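Long-range contacts in outer surface protein (Borrelia burgdorferi, PDB 5IZT), which is of unknown function but, as an outer surface protein of the PFam54_60 family, shares an all-helical domain with BbCRASP-1 and probably acts at the spirochaete surface: residues A217-L221 with I283-I288; T293-F297 with I339-R343. All coordinates share one frame; numbering follows the deposited sequence.

Contact 1: residues A217-L221 with I283-I288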
loop_
_atom_site.group_PDB
_atom_site.type_symbol
_atom_site.label_atom_id
_atom_site.label_comp_id
_atom_site.label_asym_id
_atom_site.label_seq_id
_atom_site.Cartn_x
_atom_site.Cartn_y
_atom_site.Cartn_z
ATOM N N ALA A 217 1.572 -4.338 16.510
ATOM C CA ALA A 217 0.612 -3.912 15.490
ATOM C C ALA A 217 -0.173 -5.085 14.900
ATOM O O ALA A 217 -1.382 -4.984 14.668
ATOM C CB ALA A 217 1.328 -3.139 14.383
ATOM N N PHE A 218 0.504 -6.185 14.581
ATOM C CA PHE A 218 -0.211 -7.301 13.974
ATOM C C PHE A 218 -1.081 -8.030 14.983
ATOM O O PHE A 218 -2.042 -8.692 14.600
ATOM C CB PHE A 218 0.781 -8.271 13.330
ATOM C CG PHE A 218 1.534 -7.683 12.162
ATOM C CD1 PHE A 218 0.913 -6.762 11.318
ATOM C CD2 PHE A 218 2.849 -8.055 11.897
ATOM C CE1 PHE A 218 1.602 -6.223 10.218
ATOM C CE2 PHE A 218 3.544 -7.527 10.806
ATOM C CZ PHE A 218 2.911 -6.610 9.956
ATOM N N GLU A 219 -0.757 -7.949 16.269
ATOM C CA GLU A 219 -1.622 -8.576 17.261
ATOM C C GLU A 219 -2.981 -7.887 17.341
ATOM O O GLU A 219 -3.977 -8.521 17.722
ATOM C CB GLU A 219 -0.941 -8.571 18.632
ATOM C CG GLU A 219 -1.607 -9.496 19.645
ATOM C CD GLU A 219 -0.731 -9.751 20.853
ATOM O OE1 GLU A 219 -0.002 -8.825 21.250
ATOM O OE2 GLU A 219 -0.765 -10.876 21.398
ATOM N N LEU A 220 -3.045 -6.610 16.982
ATOM C CA LEU A 220 -4.242 -5.799 17.171
ATOM C C LEU A 220 -5.261 -5.948 16.049
ATOM O O LEU A 220 -6.325 -5.323 16.113
ATOM C CB LEU A 220 -3.853 -4.319 17.310
ATOM C CG LEU A 220 -3.079 -4.026 18.596
ATOM C CD1 LEU A 220 -2.554 -2.595 18.525
ATOM C CD2 LEU A 220 -4.012 -4.218 19.776
ATOM N N LEU A 221 -4.952 -6.704 15.006
ATOM C CA LEU A 221 -5.832 -6.792 13.845
ATOM C C LEU A 221 -6.044 -8.246 13.441
ATOM O O LEU A 221 -5.212 -9.114 13.721
ATOM C CB LEU A 221 -5.246 -6.008 12.664
ATOM C CG LEU A 221 -5.071 -4.510 12.861
ATOM C CD1 LEU A 221 -4.218 -3.972 11.738
ATOM C CD2 LEU A 221 -6.444 -3.826 12.867
ATOM N N ILE A 283 -2.578 2.691 16.580
ATOM C CA ILE A 283 -1.798 1.670 15.889
ATOM C C ILE A 283 -2.661 0.946 14.863
ATOM O O ILE A 283 -2.224 0.705 13.725
ATOM C CB ILE A 283 -1.193 0.681 16.907
ATOM C CG1 ILE A 283 -0.202 1.375 17.831
ATOM C CG2 ILE A 283 -0.469 -0.462 16.188
ATOM C CD1 ILE A 283 0.281 0.435 19.003
ATOM N N ARG A 284 -3.893 0.587 15.245
ATOM C CA ARG A 284 -4.819 -0.038 14.300
ATOM C C ARG A 284 -5.047 0.850 13.076
ATOM O O ARG A 284 -4.942 0.386 11.934
ATOM C CB ARG A 284 -6.159 -0.346 14.982
ATOM C CG ARG A 284 -6.126 -1.521 15.961
ATOM C CD ARG A 284 -7.510 -1.872 16.516
ATOM N NE ARG A 284 -7.415 -3.020 17.420
ATOM C CZ ARG A 284 -7.599 -2.959 18.737
ATOM N NH1 ARG A 284 -7.906 -1.805 19.315
ATOM N NH2 ARG A 284 -7.494 -4.059 19.473
ATOM N N GLU A 285 -5.392 2.127 13.298
ATOM C CA GLU A 285 -5.641 3.031 12.172
ATOM C C GLU A 285 -4.407 3.159 11.278
ATOM O O GLU A 285 -4.537 3.214 10.049
ATOM C CB GLU A 285 -6.076 4.417 12.653
ATOM C CG GLU A 285 -7.408 4.484 13.408
ATOM C CD GLU A 285 -7.879 5.935 13.632
ATOM O OE1 GLU A 285 -7.403 6.601 14.575
ATOM O OE2 GLU A 285 -8.707 6.423 12.827
ATOM N N LEU A 286 -3.206 3.247 11.867
ATOM C CA LEU A 286 -1.998 3.373 11.049
ATOM C C LEU A 286 -1.807 2.147 10.174
ATOM O O LEU A 286 -1.572 2.265 8.964
ATOM C CB LEU A 286 -0.746 3.584 11.916
ATOM C CG LEU A 286 -0.685 4.917 12.672
ATOM C CD1 LEU A 286 0.428 4.852 13.711
ATOM C CD2 LEU A 286 -0.457 6.066 11.697
ATOM N N MET A 287 -1.889 0.955 10.772
ATOM C CA MET A 287 -1.642 -0.258 9.995
ATOM C C MET A 287 -2.753 -0.497 8.978
ATOM O O MET A 287 -2.480 -0.914 7.844
ATOM C CB MET A 287 -1.493 -1.470 10.919
ATOM C CG MET A 287 -1.231 -2.767 10.140
ATOM S SD MET A 287 0.256 -2.710 9.093
ATOM C CE MET A 287 1.560 -2.616 10.332
ATOM N N ILE A 288 -4.007 -0.238 9.358
ATOM C CA ILE A 288 -5.103 -0.403 8.402
ATOM C C ILE A 288 -4.905 0.529 7.208
ATOM O O ILE A 288 -5.189 0.156 6.061
ATOM C CB ILE A 288 -6.463 -0.166 9.092
ATOM C CG1 ILE A 288 -6.840 -1.358 9.972
ATOM C CG2 ILE A 288 -7.572 0.118 8.050
ATOM C CD1 ILE A 288 -8.054 -1.107 10.869
#

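Contact 2: residues T293-F297 with I339-R343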
loop_
_atom_site.group_PDB
_atom_site.type_symbol
_atom_site.label_atom_id
_atom_site.label_comp_id
_atom_site.label_asym_id
_atom_site.label_seq_id
_atom_site.Cartn_x
_atom_site.Cartn_y
_atom_site.Cartn_z
ATOM N N THR A 293 -3.941 0.646 1.605
ATOM C CA THR A 293 -3.272 1.279 0.479
ATOM C C THR A 293 -2.692 0.232 -0.465
ATOM O O THR A 293 -2.870 0.311 -1.688
ATOM C CB THR A 293 -2.163 2.199 0.978
ATOM O OG1 THR A 293 -2.734 3.286 1.689
ATOM C CG2 THR A 293 -1.325 2.755 -0.187
ATOM N N GLN A 294 -1.962 -0.735 0.083
ATOM C CA GLN A 294 -1.320 -1.723 -0.779
ATOM C C GLN A 294 -2.352 -2.650 -1.410
ATOM O O GLN A 294 -2.219 -3.036 -2.578
ATOM C CB GLN A 294 -0.284 -2.526 0.014
ATOM C CG GLN A 294 0.536 -3.505 -0.846
ATOM C CD GLN A 294 1.463 -2.796 -1.818
ATOM O OE1 GLN A 294 1.790 -1.626 -1.632
ATOM N NE2 GLN A 294 1.888 -3.505 -2.863
ATOM N N ILE A 295 -3.395 -3.016 -0.657
ATOM C CA ILE A 295 -4.383 -3.938 -1.196
ATOM C C ILE A 295 -5.101 -3.294 -2.372
ATOM O O ILE A 295 -5.252 -3.905 -3.439
ATOM C CB ILE A 295 -5.369 -4.366 -0.099
ATOM C CG1 ILE A 295 -4.644 -5.268 0.921
ATOM C CG2 ILE A 295 -6.576 -5.056 -0.735
ATOM C CD1 ILE A 295 -5.438 -5.539 2.207
ATOM N N SER A 296 -5.561 -2.053 -2.193
ATOM C CA SER A 296 -6.247 -1.363 -3.290
ATOM C C SER A 296 -5.319 -1.145 -4.471
ATOM O O SER A 296 -5.751 -1.237 -5.624
ATOM C CB SER A 296 -6.801 -0.017 -2.829
ATOM O OG SER A 296 -7.912 -0.174 -1.955
ATOM N N PHE A 297 -4.065 -0.777 -4.198
ATOM C CA PHE A 297 -3.072 -0.590 -5.259
ATOM C C PHE A 297 -2.948 -1.841 -6.124
ATOM O O PHE A 297 -3.008 -1.766 -7.359
ATOM C CB PHE A 297 -1.723 -0.215 -4.626
ATOM C CG PHE A 297 -0.589 -0.102 -5.594
ATOM C CD1 PHE A 297 -0.444 1.036 -6.388
ATOM C CD2 PHE A 297 0.344 -1.107 -5.702
ATOM C CE1 PHE A 297 0.626 1.152 -7.272
ATOM C CE2 PHE A 297 1.422 -1.002 -6.597
ATOM C CZ PHE A 297 1.550 0.123 -7.387
ATOM N N ILE A 339 -2.616 6.228 -8.559
ATOM C CA ILE A 339 -2.400 5.225 -7.516
ATOM C C ILE A 339 -0.917 5.120 -7.184
ATOM O O ILE A 339 -0.541 4.915 -6.025
ATOM C CB ILE A 339 -3.002 3.852 -7.900
ATOM C CG1 ILE A 339 -2.278 3.207 -9.078
ATOM C CG2 ILE A 339 -4.474 3.985 -8.242
ATOM C CD1 ILE A 339 -2.752 1.757 -9.381
ATOM N N LEU A 340 -0.047 5.275 -8.187
ATOM C CA LEU A 340 1.386 5.275 -7.906
ATOM C C LEU A 340 1.767 6.447 -7.019
ATOM O O LEU A 340 2.575 6.307 -6.088
ATOM C CB LEU A 340 2.178 5.329 -9.211
ATOM C CG LEU A 340 2.220 4.011 -9.961
ATOM C CD1 LEU A 340 2.755 4.257 -11.384
ATOM C CD2 LEU A 340 3.123 3.056 -9.181
ATOM N N ASP A 341 1.204 7.617 -7.303
ATOM C CA ASP A 341 1.563 8.814 -6.555
ATOM C C ASP A 341 1.040 8.760 -5.124
ATOM O O ASP A 341 1.721 9.206 -4.186
ATOM C CB ASP A 341 1.010 10.042 -7.267
ATOM C CG ASP A 341 1.189 11.306 -6.456
ATOM O OD1 ASP A 341 2.345 11.751 -6.302
ATOM O OD2 ASP A 341 0.178 11.850 -5.969
ATOM N N LYS A 342 -0.174 8.241 -4.934
ATOM C CA LYS A 342 -0.731 8.211 -3.584
ATOM C C LYS A 342 -0.167 7.060 -2.765
ATOM O O LYS A 342 -0.006 7.205 -1.544
ATOM C CB LYS A 342 -2.256 8.161 -3.639
ATOM C CG LYS A 342 -2.867 9.411 -4.242
ATOM C CD LYS A 342 -2.556 10.632 -3.387
ATOM C CE LYS A 342 -3.144 11.914 -3.975
ATOM N NZ LYS A 342 -2.904 13.061 -3.034
ATOM N N ARG A 343 0.196 5.939 -3.400
ATOM C CA ARG A 343 0.925 4.922 -2.652
ATOM C C ARG A 343 2.276 5.469 -2.211
ATOM O O ARG A 343 2.699 5.253 -1.066
ATOM C CB ARG A 343 1.097 3.639 -3.478
ATOM C CG ARG A 343 1.938 2.560 -2.770
ATOM C CD ARG A 343 2.101 1.278 -3.588
ATOM N NE ARG A 343 3.126 0.380 -3.037
ATOM C CZ ARG A 343 4.429 0.503 -3.268
ATOM N NH1 ARG A 343 4.881 1.495 -4.038
ATOM N NH2 ARG A 343 5.287 -0.359 -2.729
#

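Contact 1: residues A217-L221 with I283-I288
Leu220 and Arg284 meet where a loop turn packs on helix 280-316 in the all-helical BbCRASP-1-type domain. The turn lies between helices 179-197 and 243-255. Followed outward, Arg284 has CB near Leu221 CD2, and its CG comes to 3.8 Å from Leu220 CB. The chain stays extended from CG to NE (chi2 -175°, chi3 179°): CD passes 3.7 Å from Leu220 O, and NE reaches that oxygen at 2.9 Å. The bond is nearly straight (N-H...O 163°), on a lone pair in the carbonyl plane, and the oxygen lies in the guanidinium plane. One face of that guanidinium is covered by Leu220 CD2, 3.9 Å from Arg284 CZ and 3.5 Å from NH2.

Leu220 crosses Ile283 at about a right angle, its CD1 packed on Ile283 CG2, which also reaches Ala217 CB. Leu221 divides its methyls: CD2 packs on the Ile288 tip, and CD1 on Met287 CG at 3.6 Å in one of two Met287 conformers. In that conformer, bent at chi2 and chi3, Met287 SD lies 5.2 Å from the Phe218 ring centroid, an oblique Met-aromatic contact, and CE packs 3.6 Å from Phe218 CE1.

Contact 2: residues T293-F297 with I339-R343
Arg343 lies across the ring of Phe297, with CD almost directly over the ring centre: it is 3.5 Å from the Phe297 centroid and 9° off the normal, a CH-pi contact over the face. Beyond CD the guanidinium rises away from the face toward the rim, its plane tilted 29° from that of the ring; with Arg343 CZ 5.1 Å from the Phe297 centroid, any cation-pi attraction is weak at most. CG lies anti to the backbone N and the chain runs on extended to NE, which reaches Gln294 OE1 at 2.8 Å. This bond uses a lone pair in the carbonyl plane and meets the guanidinium at its edge, the amide and guanidinium planes standing 72° apart.

The backbones belong to helices 280-316 and 322-359, an antiparallel pair in the helical bundle; the axes of segments 293-297 and 339-343 approach to 10.5 Å. Gln294 NE2 hydrogen-bonds Glu298 OE2, while Arg343 NH2 forms a salt bridge with Asp257 and a hydrogen bond to the Ala254 carbonyl, which probably helps to hold the guanidinium's rotation. Leu340 CD2 meets the Phe297 ring at its edge, 3.7 Å from CE1. Ile339 crosses that ring at about a right angle, with its CD1 3.8 Å from Phe297 CD1.

Contacts 1 and 2 follow one another along helix 280-316, which contributes residues 283-288 to the first and 293-297 to the second. Their centres are about 18 Å apart, and although their nearest atoms come within about 5 Å, they do not touch. The centre of contact 2 is about 5 Å from the centre of the chain, that of contact 1 about 14 Å. Contact 1 joins the 217-221 loop to this helix, whereas contact 2 pairs the helix with 322-359. Helix 243-255 borders both: Phe252 touches Met287 in contact 1, and Leu255 touches Gln294 and Arg343 in contact 2. Each contact joins apolar packing with one arginine NE hydrogen bond across it.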